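Local coordinates for aminotransferase, class I (Staphylococcus aureus, PDB 2O1B), which probably catalyses the pyridoxal-5'-phosphate-dependent transfer of amino groups between amino acids and 2-oxo acids, as in aspartate aminotransferases, at residues A[60-65]-A[299-304]; A[104-109]-A[234-239]; A[132-137]-A[181-186]. All coordinates share one frame; numbering follows the deposited sequence.

Contact 1: residues A[60-65]-A[299-304]; sequences PTPQGI and NHYDDF
Pro62 lies against two aromatic rings at once, those of Tyr301 and Phe304, and Ile65 adds a second apolar partner for the tyrosine. The proline's CG sits over the centre of the Phe304 ring, 3.9 Å from its centroid and 10° off the normal, a clean CH-pi contact in which the two side chains cross at about a right angle. Phe304 holds its CG anti to the backbone N (chi1 177°), which carries the ring across to the proline. One atom along, Pro62 CB meets Tyr301 CE2 at 3.6 Å, coming in obliquely. Ile65 runs past the tyrosine in the opposite direction: its CG1 touches Tyr301 CE1 at 3.6 Å while CD1 lies over one face of that ring in a second CH-pi contact. The arrangement joins a helix start to a helix junction. Pro62 is the N-cap of helix 63-72, and Tyr301 is the break between helices 288-300 and 302-325, the first residue to leave one and the N-cap of the next. The polar link runs through the tyrosine hydroxyl and one water. Tyr301 OH approaches Gly64 CA to 3.2 Å near the ring plane, and a water 2.8 Å from that OH accepts from Gly64 N. Ile65 also packs on Ala293 and Ala297 of helix 288-300, while Pro60 and Thr61 touch Gln79 of the second subunit.

Contact 2: residues A[104-109]-A[234-239]; sequences VTLDKE and SILASE
Val104 drives both its methyl groups into the turn 234-237, at Leu236 and Ala237. No hydrogen bond crosses between the segments; the contact is van der Waals packing, mostly between apolar side chains. CG1, anti to the backbone N (chi1 176°), meets Leu236 CB at 3.8 Å. The other branch rests on the peptide link itself, with Val104 CG2 3.7 Å from both Leu236 C and Ala237 N, and also brushes the Ala237 methyl. Further along, Leu106 CD2 reaches Leu236 CD1 at 4.1 Å, the two side chains crossing at about a right angle.

Segment 234-239 is shaped by its own hydrogen bonds. Ser234 OG accepts from Leu236 N at 3.1 Å, an ST turn, and Ala237 N bonds back to Ser234 O. Ser234 OG bonds Glu247 OE1 as well; the other oxygen of that carboxylate, OE2, bonds Ile235 N, so Glu247 steadies the turn that Val104 packs on.

Segment 104-109 links helix 88-102 to strand 112-115, while the loop 234-239 leads into helix 241-244. Leu106 and Leu236 both rest on Val266 of strand 263-267, Leu106 and Ser234 touch Tyr98 of helix 88-102, and Ile235 turns to Phe203 of helix 200-210.

Contact 3: residues A[132-137]-A[181-186]; sequences PGDYVL and KTKLIY
Tyr135 and Lys181 lie side by side and point the same way where two parallel strands begin. Followed outward, the tyrosine starts with Tyr135 CB 3.6 Å from Lys181 O and close to Thr182 OG1, itself hydrogen-bonded to Ile178 O. CG, anti to the carbonyl carbon (chi1 -75°), and CD1 come under Lys181 CB, which stands over one face of the ring in a CH-pi contact. Farther out the extended lysine keeps pace: CE1 and CZ both face Lys181 CD, Tyr135 CZ at 3.9 Å. At the tip, Tyr135 OH and Lys181 NZ are 3.9 Å apart, neighbours rather than a bonded pair.

Beyond this the strands are joined by their backbones. Lys183 N donates to Tyr135 O at 3.0 Å, Leu137 N to Leu184 O at 2.9 Å, and Tyr186 N to Leu137 O at 3.0 Å. Tyr135 pairs with Thr182 but Val136 with Leu184, so Lys183 is the extra residue of a beta bulge. Its side chain swings to Asp134, laying CG against the carboxylate, with Lys183 NZ 3.6 Å from Asp134 OD2 in a long salt bridge. The other oxygen, OD1, bonds Asn131 N, so both oxygens have a partner.

Val136 and Leu184 share one face of the sheet, Val136 CG2 resting on Leu184 CB, and Val136 CG1 comes to the edge of the Tyr186 ring; Leu137 and Ile185 meet through their CD1 methyls on the other.

Both strands belong to the seven-stranded mixed sheet of the large domain in fold type I pyridoxal-phosphate enzymes, where 135-140 lies between 182-187 and 156-161. Helix 118-129 covers Leu184 and Tyr186 through Val125 and Pro126, with Tyr186 OH bonded to Leu122 O and its ring stacked on Tyr146.

Overall arrangement
The three contacts are nested along the chain: contact 3 falls inside the loop closed by contact 2, which falls inside that closed by contact 1. In space none touches another. Contacts 2 and 3 are nearest, with centres 23 Å apart and closest atoms about 8 Å apart, contact 3 within the seven-stranded mixed sheet and contact 2 packing at its strand 263-267. Contacts 1 and 3 lie on opposite sides of the chain's centre, 38 Å between centres; contacts 1 and 2 are 24 Å apart. Contact 3 lies near the cofactor: the Tyr186 side chain is about 8 Å from pyridoxal-5'-phosphate, and its hydroxyl partner, the backbone O of Leu122, belongs to a residue of the cofactor pocket.

Contact 1: residues A[60-65]-A[299-304]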
loop_
_atom_site.group_PDB
_atom_site.type_symbol
_atom_site.label_atom_id
_atom_site.label_comp_id
_atom_site.label_asym_id
_atom_site.label_seq_id
_atom_site.Cartn_x
_atom_site.Cartn_y
_atom_site.Cartn_z
ATOM N N PRO A 60 13.703 18.599 9.030
ATOM C CA PRO A 60 13.833 18.085 7.675
ATOM C C PRO A 60 14.504 16.720 7.637
ATOM O O PRO A 60 15.158 16.319 8.603
ATOM C CB PRO A 60 14.745 19.115 7.000
ATOM C CG PRO A 60 15.586 19.650 8.105
ATOM C CD PRO A 60 14.732 19.610 9.344
ATOM N N THR A 61 14.332 16.020 6.524
ATOM C CA THR A 61 15.095 14.819 6.220
ATOM C C THR A 61 16.580 15.178 6.102
ATOM O O THR A 61 16.937 16.146 5.413
ATOM C CB THR A 61 14.632 14.174 4.893
ATOM O OG1 THR A 61 13.193 14.148 4.832
ATOM C CG2 THR A 61 15.189 12.733 4.771
ATOM N N PRO A 62 17.455 14.417 6.780
ATOM C CA PRO A 62 18.885 14.750 6.661
ATOM C C PRO A 62 19.328 14.844 5.188
ATOM O O PRO A 62 18.907 14.029 4.369
ATOM C CB PRO A 62 19.567 13.578 7.363
ATOM C CG PRO A 62 18.570 13.120 8.373
ATOM C CD PRO A 62 17.227 13.273 7.686
ATOM N N GLN A 63 20.149 15.832 4.857
ATOM C CA GLN A 63 20.503 16.108 3.455
ATOM C C GLN A 63 21.115 14.896 2.744
ATOM O O GLN A 63 20.850 14.665 1.563
ATOM C CB GLN A 63 21.425 17.330 3.344
ATOM C CG GLN A 63 21.677 17.791 1.892
ATOM C CD GLN A 63 20.390 18.214 1.173
ATOM O OE1 GLN A 63 19.487 18.799 1.781
ATOM N NE2 GLN A 63 20.307 17.916 -0.122
ATOM N N GLY A 64 21.907 14.110 3.472
ATOM C CA GLY A 64 22.524 12.907 2.926
ATOM C C GLY A 64 21.539 11.883 2.383
ATOM O O GLY A 64 21.810 11.260 1.359
ATOM N N ILE A 65 20.399 11.713 3.059
ATOM C CA ILE A 65 19.352 10.798 2.600
ATOM C C ILE A 65 18.705 11.343 1.333
ATOM O O ILE A 65 18.520 10.610 0.345
ATOM C CB ILE A 65 18.287 10.544 3.704
ATOM C CG1 ILE A 65 18.949 9.844 4.899
ATOM C CG2 ILE A 65 17.118 9.720 3.166
ATOM C CD1 ILE A 65 18.158 9.901 6.214
ATOM N N ASN A 299 21.883 2.559 7.367
ATOM C CA ASN A 299 23.322 2.326 7.448
ATOM C C ASN A 299 24.117 3.449 8.103
ATOM O O ASN A 299 25.136 3.193 8.740
ATOM C CB ASN A 299 23.910 2.042 6.060
ATOM C CG ASN A 299 23.559 0.657 5.535
ATOM O OD1 ASN A 299 23.684 0.401 4.335
ATOM N ND2 ASN A 299 23.116 -0.242 6.421
ATOM N N HIS A 300 23.676 4.689 7.947
ATOM C CA HIS A 300 24.555 5.814 8.299
ATOM C C HIS A 300 24.074 6.750 9.403
ATOM O O HIS A 300 24.820 7.647 9.802
ATOM C CB HIS A 300 24.885 6.634 7.055
ATOM C CG HIS A 300 25.642 5.873 6.018
ATOM N ND1 HIS A 300 25.055 5.405 4.863
ATOM C CD2 HIS A 300 26.944 5.505 5.958
ATOM C CE1 HIS A 300 25.963 4.777 4.135
ATOM N NE2 HIS A 300 27.114 4.815 4.782
ATOM N N TYR A 301 22.855 6.554 9.906
ATOM C CA TYR A 301 22.267 7.571 10.795
ATOM C C TYR A 301 21.934 7.151 12.232
ATOM O O TYR A 301 20.967 7.633 12.822
ATOM C CB TYR A 301 21.088 8.269 10.110
ATOM C CG TYR A 301 21.522 9.139 8.946
ATOM C CD1 TYR A 301 21.662 8.604 7.664
ATOM C CD2 TYR A 301 21.793 10.491 9.131
ATOM C CE1 TYR A 301 22.070 9.399 6.595
ATOM C CE2 TYR A 301 22.196 11.295 8.070
ATOM C CZ TYR A 301 22.326 10.744 6.808
ATOM O OH TYR A 301 22.716 11.543 5.764
ATOM N N ASP A 302 22.765 6.282 12.797
ATOM C CA ASP A 302 22.638 5.901 14.207
ATOM C C ASP A 302 22.768 7.114 15.141
ATOM O O ASP A 302 21.991 7.262 16.085
ATOM C CB ASP A 302 23.710 4.865 14.568
ATOM C CG ASP A 302 23.384 3.473 14.063
ATOM O OD1 ASP A 302 24.195 2.553 14.328
ATOM O OD2 ASP A 302 22.328 3.297 13.418
ATOM N N ASP A 303 23.765 7.963 14.886
ATOM C CA ASP A 303 23.999 9.151 15.713
ATOM C C ASP A 303 22.807 10.111 15.646
ATOM O O ASP A 303 22.390 10.680 16.665
ATOM C CB ASP A 303 25.295 9.864 15.301
ATOM C CG ASP A 303 26.540 9.025 15.565
ATOM O OD1 ASP A 303 26.465 8.061 16.360
ATOM O OD2 ASP A 303 27.601 9.334 14.980
ATOM N N PHE A 304 22.249 10.276 14.449
ATOM C CA PHE A 304 21.112 11.159 14.265
ATOM C C PHE A 304 19.910 10.676 15.066
ATOM O O PHE A 304 19.192 11.492 15.627
ATOM C CB PHE A 304 20.756 11.301 12.781
ATOM C CG PHE A 304 19.544 12.151 12.524
ATOM C CD1 PHE A 304 18.285 11.563 12.372
ATOM C CD2 PHE A 304 19.656 13.536 12.422
ATOM C CE1 PHE A 304 17.162 12.338 12.121
ATOM C CE2 PHE A 304 18.535 14.330 12.172
ATOM C CZ PHE A 304 17.276 13.725 12.025
HETATM O O HOH W 1 23.105 14.196 6.426
#

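Contact 2: residues A[104-109]-A[234-239]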
loop_
_atom_site.group_PDB
_atom_site.type_symbol
_atom_site.label_atom_id
_atom_site.label_comp_id
_atom_site.label_asym_id
_atom_site.label_seq_id
_atom_site.Cartn_x
_atom_site.Cartn_y
_atom_site.Cartn_z
ATOM N N VAL A 104 20.101 -8.458 17.947
ATOM C CA VAL A 104 19.107 -9.407 17.473
ATOM C C VAL A 104 19.556 -9.938 16.124
ATOM O O VAL A 104 19.743 -9.159 15.181
ATOM C CB VAL A 104 17.710 -8.755 17.315
ATOM C CG1 VAL A 104 16.719 -9.742 16.717
ATOM C CG2 VAL A 104 17.191 -8.234 18.655
ATOM N N THR A 105 19.728 -11.255 16.046
ATOM C CA THR A 105 20.111 -11.919 14.801
ATOM C C THR A 105 18.872 -12.280 13.999
ATOM O O THR A 105 17.986 -13.003 14.487
ATOM C CB THR A 105 20.913 -13.210 15.050
ATOM O OG1 THR A 105 20.096 -14.148 15.762
ATOM C CG2 THR A 105 22.150 -12.922 15.856
ATOM N N LEU A 106 18.815 -11.775 12.771
ATOM C CA LEU A 106 17.684 -12.027 11.890
ATOM C C LEU A 106 18.118 -12.604 10.554
ATOM O O LEU A 106 19.163 -12.228 10.021
ATOM C CB LEU A 106 16.944 -10.729 11.631
ATOM C CG LEU A 106 16.397 -10.030 12.856
ATOM C CD1 LEU A 106 16.159 -8.596 12.468
ATOM C CD2 LEU A 106 15.141 -10.728 13.345
ATOM N N ASP A 107 17.301 -13.512 10.022
ATOM C CA ASP A 107 17.519 -14.064 8.685
ATOM C C ASP A 107 16.825 -13.192 7.631
ATOM O O ASP A 107 15.638 -12.890 7.749
ATOM C CB ASP A 107 17.018 -15.511 8.612
ATOM C CG ASP A 107 17.255 -16.145 7.244
ATOM O OD1 ASP A 107 16.600 -15.734 6.258
ATOM O OD2 ASP A 107 18.098 -17.061 7.160
ATOM N N LYS A 108 17.569 -12.815 6.595
ATOM C CA LYS A 108 17.066 -11.898 5.565
ATOM C C LYS A 108 15.838 -12.395 4.806
ATOM O O LYS A 108 14.979 -11.604 4.423
ATOM C CB LYS A 108 18.160 -11.573 4.556
ATOM C CG LYS A 108 19.345 -10.823 5.106
ATOM C CD LYS A 108 20.235 -10.322 3.962
ATOM C CE LYS A 108 21.038 -11.445 3.313
ATOM N NZ LYS A 108 20.193 -12.212 2.354
ATOM N N GLU A 109 15.753 -13.696 4.575
ATOM C CA GLU A 109 14.605 -14.250 3.880
ATOM C C GLU A 109 13.470 -14.548 4.845
ATOM O O GLU A 109 12.317 -14.182 4.599
ATOM C CB GLU A 109 15.000 -15.519 3.112
ATOM C CG GLU A 109 15.160 -15.355 1.609
ATOM C CD GLU A 109 15.789 -14.029 1.188
ATOM O OE1 GLU A 109 15.074 -13.232 0.556
ATOM O OE2 GLU A 109 16.988 -13.785 1.476
ATOM N N SER A 234 14.052 -3.884 22.415
ATOM C CA SER A 234 13.332 -4.645 21.408
ATOM C C SER A 234 12.668 -5.847 22.091
ATOM O O SER A 234 13.258 -6.448 22.984
ATOM C CB SER A 234 14.314 -5.134 20.342
ATOM O OG SER A 234 13.670 -5.955 19.374
ATOM N N ILE A 235 11.459 -6.208 21.666
ATOM C CA ILE A 235 10.845 -7.454 22.143
ATOM C C ILE A 235 11.645 -8.674 21.655
ATOM O O ILE A 235 11.636 -9.730 22.290
ATOM C CB ILE A 235 9.357 -7.573 21.722
ATOM C CG1 ILE A 235 8.658 -8.688 22.516
ATOM C CG2 ILE A 235 9.217 -7.762 20.182
ATOM C CD1 ILE A 235 7.130 -8.704 22.377
ATOM N N LEU A 236 12.346 -8.516 20.528
ATOM C CA LEU A 236 13.139 -9.606 19.961
ATOM C C LEU A 236 14.487 -9.819 20.650
ATOM O O LEU A 236 15.145 -10.828 20.404
ATOM C CB LEU A 236 13.331 -9.432 18.453
ATOM C CG LEU A 236 12.089 -9.280 17.570
ATOM C CD1 LEU A 236 12.522 -9.293 16.125
ATOM C CD2 LEU A 236 11.096 -10.372 17.826
ATOM N N ALA A 237 14.894 -8.890 21.518
ATOM C CA ALA A 237 16.123 -9.071 22.306
ATOM C C ALA A 237 15.865 -9.864 23.588
ATOM O O ALA A 237 16.802 -10.295 24.268
ATOM C CB ALA A 237 16.778 -7.728 22.620
ATOM N N SER A 238 14.595 -10.044 23.928
ATOM C CA SER A 238 14.229 -10.923 25.037
ATOM C C SER A 238 14.319 -12.369 24.560
ATOM O O SER A 238 13.920 -12.670 23.444
ATOM C CB SER A 238 12.814 -10.613 25.530
ATOM O OG SER A 238 12.784 -9.432 26.315
ATOM N N GLU A 239 14.856 -13.257 25.391
ATOM C CA GLU A 239 14.973 -14.667 25.028
ATOM C C GLU A 239 13.621 -15.213 24.570
ATOM O O GLU A 239 12.602 -14.954 25.208
ATOM C CB GLU A 239 15.518 -15.486 26.205
ATOM C CG GLU A 239 16.158 -16.802 25.775
ATOM C CD GLU A 239 16.453 -17.742 26.933
ATOM O OE1 GLU A 239 16.773 -17.264 28.046
ATOM O OE2 GLU A 239 16.377 -18.974 26.721
#

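Contact 3: residues A[132-137]-A[181-186]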
loop_
_atom_site.group_PDB
_atom_site.type_symbol
_atom_site.label_atom_id
_atom_site.label_comp_id
_atom_site.label_asym_id
_atom_site.label_seq_id
_atom_site.Cartn_x
_atom_site.Cartn_y
_atom_site.Cartn_z
ATOM N N PRO A 132 -11.754 -15.333 11.196
ATOM C CA PRO A 132 -13.002 -14.740 11.691
ATOM C C PRO A 132 -13.372 -15.168 13.120
ATOM O O PRO A 132 -13.325 -16.355 13.435
ATOM C CB PRO A 132 -14.034 -15.255 10.694
ATOM C CG PRO A 132 -13.276 -15.331 9.418
ATOM C CD PRO A 132 -11.867 -15.718 9.775
ATOM N N GLY A 133 -13.708 -14.194 13.973
ATOM C CA GLY A 133 -14.105 -14.466 15.352
ATOM C C GLY A 133 -12.964 -14.579 16.350
ATOM O O GLY A 133 -13.200 -14.729 17.551
ATOM N N ASP A 134 -11.723 -14.526 15.866
ATOM C CA ASP A 134 -10.559 -14.546 16.749
ATOM C C ASP A 134 -10.478 -13.243 17.524
ATOM O O ASP A 134 -10.705 -12.175 16.968
ATOM C CB ASP A 134 -9.259 -14.745 15.946
ATOM C CG ASP A 134 -9.008 -16.208 15.573
ATOM O OD1 ASP A 134 -7.962 -16.463 14.943
ATOM O OD2 ASP A 134 -9.833 -17.097 15.904
ATOM N N TYR A 135 -10.133 -13.334 18.806
ATOM C CA TYR A 135 -9.974 -12.151 19.647
ATOM C C TYR A 135 -8.606 -11.533 19.471
ATOM O O TYR A 135 -7.611 -12.242 19.349
ATOM C CB TYR A 135 -10.156 -12.517 21.110
ATOM C CG TYR A 135 -11.578 -12.763 21.518
ATOM C CD1 TYR A 135 -12.475 -13.413 20.672
ATOM C CD2 TYR A 135 -12.025 -12.374 22.771
ATOM C CE1 TYR A 135 -13.799 -13.660 21.073
ATOM C CE2 TYR A 135 -13.331 -12.616 23.181
ATOM C CZ TYR A 135 -14.209 -13.250 22.331
ATOM O OH TYR A 135 -15.501 -13.467 22.748
ATOM N N VAL A 136 -8.571 -10.201 19.438
ATOM C CA VAL A 136 -7.319 -9.460 19.367
ATOM C C VAL A 136 -7.322 -8.426 20.496
ATOM O O VAL A 136 -8.267 -7.626 20.615
ATOM C CB VAL A 136 -7.135 -8.756 17.994
ATOM C CG1 VAL A 136 -5.835 -7.984 17.959
ATOM C CG2 VAL A 136 -7.185 -9.776 16.848
ATOM N N LEU A 137 -6.273 -8.454 21.320
ATOM C CA LEU A 137 -6.116 -7.496 22.420
ATOM C C LEU A 137 -5.439 -6.221 21.941
ATOM O O LEU A 137 -4.375 -6.283 21.340
ATOM C CB LEU A 137 -5.327 -8.116 23.571
ATOM C CG LEU A 137 -6.148 -9.109 24.392
ATOM C CD1 LEU A 137 -5.256 -9.924 25.302
ATOM C CD2 LEU A 137 -7.177 -8.341 25.214
ATOM N N LYS A 181 -9.014 -17.209 24.243
ATOM C CA LYS A 181 -9.539 -17.011 22.893
ATOM C C LYS A 181 -8.688 -16.058 22.056
ATOM O O LYS A 181 -8.924 -15.918 20.850
ATOM C CB LYS A 181 -10.985 -16.504 22.940
ATOM C CG LYS A 181 -12.005 -17.517 23.408
ATOM C CD LYS A 181 -13.386 -16.896 23.411
ATOM C CE LYS A 181 -14.375 -17.740 24.209
ATOM N NZ LYS A 181 -15.667 -17.018 24.374
ATOM N N THR A 182 -7.706 -15.410 22.684
ATOM C CA THR A 182 -6.906 -14.400 21.989
ATOM C C THR A 182 -5.836 -15.005 21.084
ATOM O O THR A 182 -5.027 -15.832 21.504
ATOM C CB THR A 182 -6.290 -13.364 22.963
ATOM O OG1 THR A 182 -7.347 -12.671 23.628
ATOM C CG2 THR A 182 -5.451 -12.333 22.208
ATOM N N LYS A 183 -5.833 -14.562 19.836
ATOM C CA LYS A 183 -4.890 -15.069 18.860
ATOM C C LYS A 183 -3.831 -14.033 18.497
ATOM O O LYS A 183 -2.783 -14.382 17.962
ATOM C CB LYS A 183 -5.646 -15.570 17.634
ATOM C CG LYS A 183 -6.776 -16.551 18.007
ATOM C CD LYS A 183 -6.241 -17.832 18.633
ATOM C CE LYS A 183 -7.362 -18.804 19.012
ATOM N NZ LYS A 183 -7.922 -19.516 17.830
ATOM N N LEU A 184 -4.105 -12.769 18.806
ATOM C CA LEU A 184 -3.177 -11.688 18.522
ATOM C C LEU A 184 -3.264 -10.587 19.578
ATOM O O LEU A 184 -4.351 -10.281 20.093
ATOM C CB LEU A 184 -3.444 -11.111 17.124
ATOM C CG LEU A 184 -2.461 -10.097 16.529
ATOM C CD1 LEU A 184 -1.087 -10.715 16.256
ATOM C CD2 LEU A 184 -3.041 -9.544 15.253
ATOM N N ILE A 185 -2.104 -10.011 19.889
ATOM C CA ILE A 185 -1.971 -8.913 20.839
ATOM C C ILE A 185 -1.064 -7.825 20.276
ATOM O O ILE A 185 0.062 -8.094 19.870
ATOM C CB ILE A 185 -1.376 -9.399 22.178
ATOM C CG1 ILE A 185 -2.256 -10.499 22.780
ATOM C CG2 ILE A 185 -1.222 -8.234 23.165
ATOM C CD1 ILE A 185 -1.731 -11.049 24.073
ATOM N N TYR A 186 -1.556 -6.592 20.254
ATOM C CA TYR A 186 -0.691 -5.461 19.928
ATOM C C TYR A 186 -0.093 -4.880 21.189
ATOM O O TYR A 186 -0.783 -4.723 22.207
ATOM C CB TYR A 186 -1.454 -4.373 19.185
ATOM C CG TYR A 186 -1.728 -4.700 17.753
ATOM C CD1 TYR A 186 -2.671 -5.655 17.408
ATOM C CD2 TYR A 186 -1.045 -4.047 16.728
ATOM C CE1 TYR A 186 -2.931 -5.960 16.079
ATOM C CE2 TYR A 186 -1.310 -4.340 15.397
ATOM C CZ TYR A 186 -2.250 -5.296 15.081
ATOM O OH TYR A 186 -2.517 -5.589 13.754
HETATM O O HOH W 2 -10.560 -16.934 19.223
#